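Local atomic coordinates of flagellar protein FliL (Vibrio alginolyticus, PDB entry 6AHP), a protein that assists the function of the bacterial flagellar motor as a stomatin-like protein with a periplasmic core. Residues A15-N19 with L57-F61; K32-R38 with I99-T105. All blocks are in the same frame, centred on the assembly; numbering follows the deposited sequence.

Contact 1. Residues A15-N19 with L57-F61; sequences AFVFN and LLSTF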
# COMPACT_ATOMS: atom_id res chain seq x y z
N ALA A 15 11.05 7.14 -1.17
CA ALA A 15 11.17 6.34 -2.38
C ALA A 15 10.62 4.93 -2.17
O ALA A 15 10.71 4.37 -1.08
CB ALA A 15 12.63 6.25 -2.83
N PHE A 16 10.06 4.37 -3.24
CA PHE A 16 9.58 2.99 -3.20
C PHE A 16 10.73 2.05 -3.52
O PHE A 16 11.38 2.16 -4.57
CB PHE A 16 8.42 2.80 -4.18
CG PHE A 16 7.23 3.60 -3.80
CD1 PHE A 16 6.27 3.07 -2.96
CD2 PHE A 16 7.12 4.93 -4.19
CE1 PHE A 16 5.17 3.84 -2.55
CE2 PHE A 16 6.04 5.71 -3.79
CZ PHE A 16 5.06 5.17 -2.97
N VAL A 17 10.98 1.12 -2.60
CA VAL A 17 11.97 0.06 -2.77
C VAL A 17 11.25 -1.28 -2.66
O VAL A 17 10.56 -1.54 -1.66
CB VAL A 17 13.09 0.15 -1.72
CG1 VAL A 17 14.04 -1.03 -1.87
CG2 VAL A 17 13.79 1.49 -1.80
N PHE A 18 11.40 -2.12 -3.68
CA PHE A 18 10.68 -3.38 -3.72
C PHE A 18 11.48 -4.36 -4.56
O PHE A 18 12.22 -3.96 -5.47
CB PHE A 18 9.27 -3.22 -4.28
CG PHE A 18 9.25 -2.63 -5.65
CD1 PHE A 18 9.39 -1.27 -5.83
CD2 PHE A 18 9.12 -3.45 -6.76
CE1 PHE A 18 9.39 -0.73 -7.08
CE2 PHE A 18 9.12 -2.91 -8.02
CZ PHE A 18 9.26 -1.54 -8.18
N ASN A 19 11.32 -5.63 -4.32
CA ASN A 19 12.00 -6.68 -5.01
C ASN A 19 11.24 -7.14 -6.20
O ASN A 19 10.10 -6.85 -6.31
CB ASN A 19 12.29 -7.85 -4.11
CG ASN A 19 12.63 -7.44 -2.70
OD1 ASN A 19 11.84 -7.60 -1.80
ND2 ASN A 19 13.82 -6.87 -2.52
N LEU A 57 0.44 2.26 -4.72
CA LEU A 57 1.68 2.25 -5.49
C LEU A 57 2.50 0.99 -5.20
O LEU A 57 2.99 0.32 -6.12
CB LEU A 57 2.49 3.51 -5.17
CG LEU A 57 2.01 4.76 -5.96
CD1 LEU A 57 2.62 6.07 -5.46
CD2 LEU A 57 2.20 4.60 -7.47
N LEU A 58 2.70 0.67 -3.92
CA LEU A 58 3.46 -0.54 -3.56
C LEU A 58 2.78 -1.79 -4.12
O LEU A 58 3.47 -2.69 -4.60
CB LEU A 58 3.63 -0.64 -2.05
CG LEU A 58 4.74 -1.57 -1.53
CD1 LEU A 58 6.14 -1.26 -2.16
CD2 LEU A 58 4.81 -1.52 -0.01
N SER A 59 1.44 -1.84 -4.09
CA SER A 59 0.73 -2.97 -4.69
C SER A 59 1.00 -3.06 -6.18
O SER A 59 1.18 -4.15 -6.73
CB SER A 59 -0.77 -2.86 -4.45
OG SER A 59 -1.11 -3.09 -3.10
N THR A 60 0.99 -1.91 -6.87
CA THR A 60 1.23 -1.93 -8.30
C THR A 60 2.62 -2.45 -8.61
O THR A 60 2.79 -3.33 -9.45
CB THR A 60 1.06 -0.55 -8.92
OG1 THR A 60 -0.26 -0.06 -8.64
CG2 THR A 60 1.27 -0.68 -10.44
N PHE A 61 3.63 -1.89 -7.95
CA PHE A 61 5.02 -2.29 -8.19
C PHE A 61 5.29 -3.75 -7.79
O PHE A 61 6.10 -4.42 -8.43
CB PHE A 61 5.96 -1.36 -7.44
CG PHE A 61 5.83 0.09 -7.82
CD1 PHE A 61 5.43 0.45 -9.10
CD2 PHE A 61 6.12 1.09 -6.90
CE1 PHE A 61 5.32 1.79 -9.45
CE2 PHE A 61 6.02 2.43 -7.25
CZ PHE A 61 5.61 2.77 -8.53
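F18 lays one face of its ring over the beta carbon of F61: F61 CB sits 3.4 Å from the F18 ring centroid and only 13° off the ring normal, a clear CH-pi contact. The two rings themselves are nearly parallel, 16° between planes, but slid so far apart that they barely overlap. F61 then turns its edge to the face of F16 in an offset edge-to-face pair, centroids 5.7 Å apart and planes at 76°, so one helix residue serves two strand phenylalanines. L57 and L58 close the rest of the interface. F16 CZ meets L57 CD1 at 3.6 Å, while L58 CD1 lies 4.3 Å from F18 CB. V17, between the two phenylalanines, points away from the helix, as strand alternation requires. No hydrogen bond crosses; strand and helix run at 34° with axes 9.4 Å apart. L57 also reaches A82 and I86 of helix 72-94. This aromatic cluster belongs to the buried core of an alpha+beta fold, where helix 50-62 packs on an antiparallel sheet.

Contact 2. Residues K32-R38 with I99-T105; sequences KAQLMVR and IEKVLFT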
# COMPACT_ATOMS: atom_id res chain seq x y z
N LYS A 32 11.28 6.81 -7.20
CA LYS A 32 10.86 8.03 -6.52
C LYS A 32 9.70 8.64 -7.30
O LYS A 32 9.73 8.68 -8.53
CB LYS A 32 12.02 9.03 -6.41
CG LYS A 32 11.67 10.36 -5.77
CD LYS A 32 11.46 10.25 -4.28
CE LYS A 32 11.23 11.62 -3.67
NZ LYS A 32 10.16 12.38 -4.41
N ALA A 33 8.66 9.08 -6.59
CA ALA A 33 7.40 9.45 -7.23
C ALA A 33 6.80 10.70 -6.61
O ALA A 33 7.05 11.04 -5.45
CB ALA A 33 6.38 8.30 -7.13
N GLN A 34 5.97 11.38 -7.41
CA GLN A 34 5.16 12.50 -6.96
C GLN A 34 3.81 12.41 -7.65
O GLN A 34 3.65 11.71 -8.65
CB GLN A 34 5.82 13.87 -7.26
CG GLN A 34 7.15 14.13 -6.55
CD GLN A 34 7.59 15.59 -6.58
OE1 GLN A 34 6.79 16.52 -6.43
NE2 GLN A 34 8.89 15.80 -6.78
N LEU A 35 2.84 13.15 -7.12
CA LEU A 35 1.49 13.18 -7.68
C LEU A 35 1.24 14.53 -8.34
O LEU A 35 1.48 15.58 -7.74
CB LEU A 35 0.43 12.93 -6.60
CG LEU A 35 0.75 11.71 -5.71
CD1 LEU A 35 -0.11 11.74 -4.46
CD2 LEU A 35 0.57 10.38 -6.52
N MET A 36 0.72 14.49 -9.57
CA MET A 36 0.23 15.68 -10.24
C MET A 36 -1.28 15.79 -10.02
O MET A 36 -2.01 14.84 -10.26
CB MET A 36 0.55 15.61 -11.73
CG MET A 36 0.21 16.85 -12.53
SD MET A 36 0.87 16.57 -14.20
CE MET A 36 -0.65 16.68 -15.13
N VAL A 37 -1.72 16.94 -9.50
CA VAL A 37 -3.12 17.16 -9.20
C VAL A 37 -3.51 18.52 -9.78
O VAL A 37 -2.65 19.36 -10.06
CB VAL A 37 -3.42 17.13 -7.67
CG1 VAL A 37 -2.81 15.86 -6.97
CG2 VAL A 37 -2.88 18.40 -7.02
N ARG A 38 -4.81 18.73 -9.91
CA ARG A 38 -5.37 20.03 -10.29
C ARG A 38 -6.32 20.52 -9.22
O ARG A 38 -7.33 19.87 -8.93
CB ARG A 38 -6.07 19.95 -11.65
CG ARG A 38 -5.08 19.93 -12.84
CD ARG A 38 -5.83 19.87 -14.18
NE ARG A 38 -4.90 19.71 -15.29
CZ ARG A 38 -4.23 20.72 -15.84
NH1 ARG A 38 -4.40 21.95 -15.37
NH2 ARG A 38 -3.39 20.49 -16.85
N ILE A 99 -6.24 12.45 -8.28
CA ILE A 99 -5.07 12.83 -8.99
C ILE A 99 -5.21 12.87 -10.48
O ILE A 99 -6.10 12.32 -11.00
CB ILE A 99 -3.87 11.90 -8.67
CG1 ILE A 99 -4.12 10.49 -9.14
CG2 ILE A 99 -3.60 11.88 -7.22
CD1 ILE A 99 -2.89 9.64 -9.28
N GLU A 100 -4.34 13.59 -11.13
CA GLU A 100 -4.12 13.58 -12.56
C GLU A 100 -3.36 12.34 -13.01
O GLU A 100 -3.76 11.68 -13.97
CB GLU A 100 -3.35 14.84 -12.97
CG GLU A 100 -4.17 16.09 -12.83
CD GLU A 100 -5.06 16.36 -14.04
OE1 GLU A 100 -6.31 16.22 -13.90
OE2 GLU A 100 -4.50 16.71 -15.12
N LYS A 101 -2.16 12.21 -12.42
CA LYS A 101 -1.27 11.12 -12.77
C LYS A 101 -0.16 11.11 -11.73
O LYS A 101 0.05 12.10 -11.02
CB LYS A 101 -0.69 11.29 -14.19
CG LYS A 101 -0.12 12.70 -14.45
CD LYS A 101 0.90 12.74 -15.59
CE LYS A 101 0.25 13.00 -16.92
NZ LYS A 101 -0.61 14.23 -16.99
N VAL A 102 0.53 9.97 -11.62
CA VAL A 102 1.72 9.92 -10.78
C VAL A 102 2.93 10.09 -11.70
O VAL A 102 2.91 9.71 -12.87
CB VAL A 102 1.80 8.62 -9.93
CG1 VAL A 102 1.64 7.42 -10.76
CG2 VAL A 102 3.11 8.53 -9.14
N LEU A 103 3.96 10.70 -11.16
CA LEU A 103 5.20 11.03 -11.86
C LEU A 103 6.32 10.23 -11.21
O LEU A 103 6.40 10.17 -9.98
CB LEU A 103 5.50 12.54 -11.73
CG LEU A 103 4.48 13.56 -12.20
CD1 LEU A 103 4.97 15.00 -11.94
CD2 LEU A 103 4.21 13.34 -13.66
N PHE A 104 7.15 9.60 -12.04
CA PHE A 104 8.37 8.93 -11.59
C PHE A 104 9.54 9.85 -11.94
O PHE A 104 9.83 10.08 -13.12
CB PHE A 104 8.54 7.55 -12.25
CG PHE A 104 7.38 6.58 -12.02
CD1 PHE A 104 6.43 6.81 -11.05
CD2 PHE A 104 7.30 5.40 -12.75
CE1 PHE A 104 5.38 5.91 -10.83
CE2 PHE A 104 6.24 4.49 -12.55
CZ PHE A 104 5.29 4.75 -11.60
N THR A 105 10.19 10.36 -10.92
CA THR A 105 11.35 11.21 -11.03
C THR A 105 12.66 10.43 -11.01
O THR A 105 13.56 10.87 -11.58
CB THR A 105 11.40 12.35 -10.03
OG1 THR A 105 11.41 11.86 -8.72
CG2 THR A 105 10.25 13.27 -10.21
O HOH W 1 10.75 13.82 -6.77
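An antiparallel strand pair with a classic beta bulge at one end joins 32-38 to 99-105. K32 O accepts a hydrogen bond from T105 N (3.0 Å), and a water ties K32 NZ, Q34 NE2 and T105 OG1 together; K32 NZ has its strongest partner in N11 OD1 of strand 7-21, a hydrogen bond. A33 forms a non-hydrogen-bonded pair with F104, and A33 CB packs 3.8 Å from V102 CG2. Q34 makes the hydrogen-bonded pair with L103, through Q34 N to L103 O (2.9 Å) and L103 N to Q34 O (2.7 Å). L35, opposite V102, is on the same face as A33, F104 and V102, the face that meets helix 72-94 through V102 on A82 and F104 on R79. Q34, M36, K101 and L103 lie on the other face.

M36 is where the register slips. M36 N donates to K101 O at 2.9 Å, but M36 O accepts from E100 N at 2.8 Å and, weakly, from K101 N at 3.4 Å, so E100 and K101 share one partner. Beyond the bulge V37 CG1 touches I99 CG2 at 4.1 Å, a buried apolar contact, with V37 also packing on E43 and A46 of helix 40-48. R38 finishes the segment with a salt bridge, R38 NE donating to E100 OE2 at 3.0 Å, near the plane of the guanidinium.

How the contacts relate
The centres of the two contacts lie about 15 Å apart, and both contacts involve the same three-stranded antiparallel sheet, in which strand 26-38 is the middle strand between 7-21 and 101-109. Along the chain the segments alternate: 15-19, 32-38, 57-61, 99-105. Contact 1 sets a helix against one outer strand, and contact 2 pairs the middle strand with the other. They meet in the core, where F61 CE1 packs 3.7 Å from F104 CZ and F16 CE2 lies 4.2 Å from A33 CB. The interleaved order ties the N-terminal hairpin, the helical region and the C-terminal strand into one compact unit, consistent with a single FliL domain related to the SPFH (stomatin) clan.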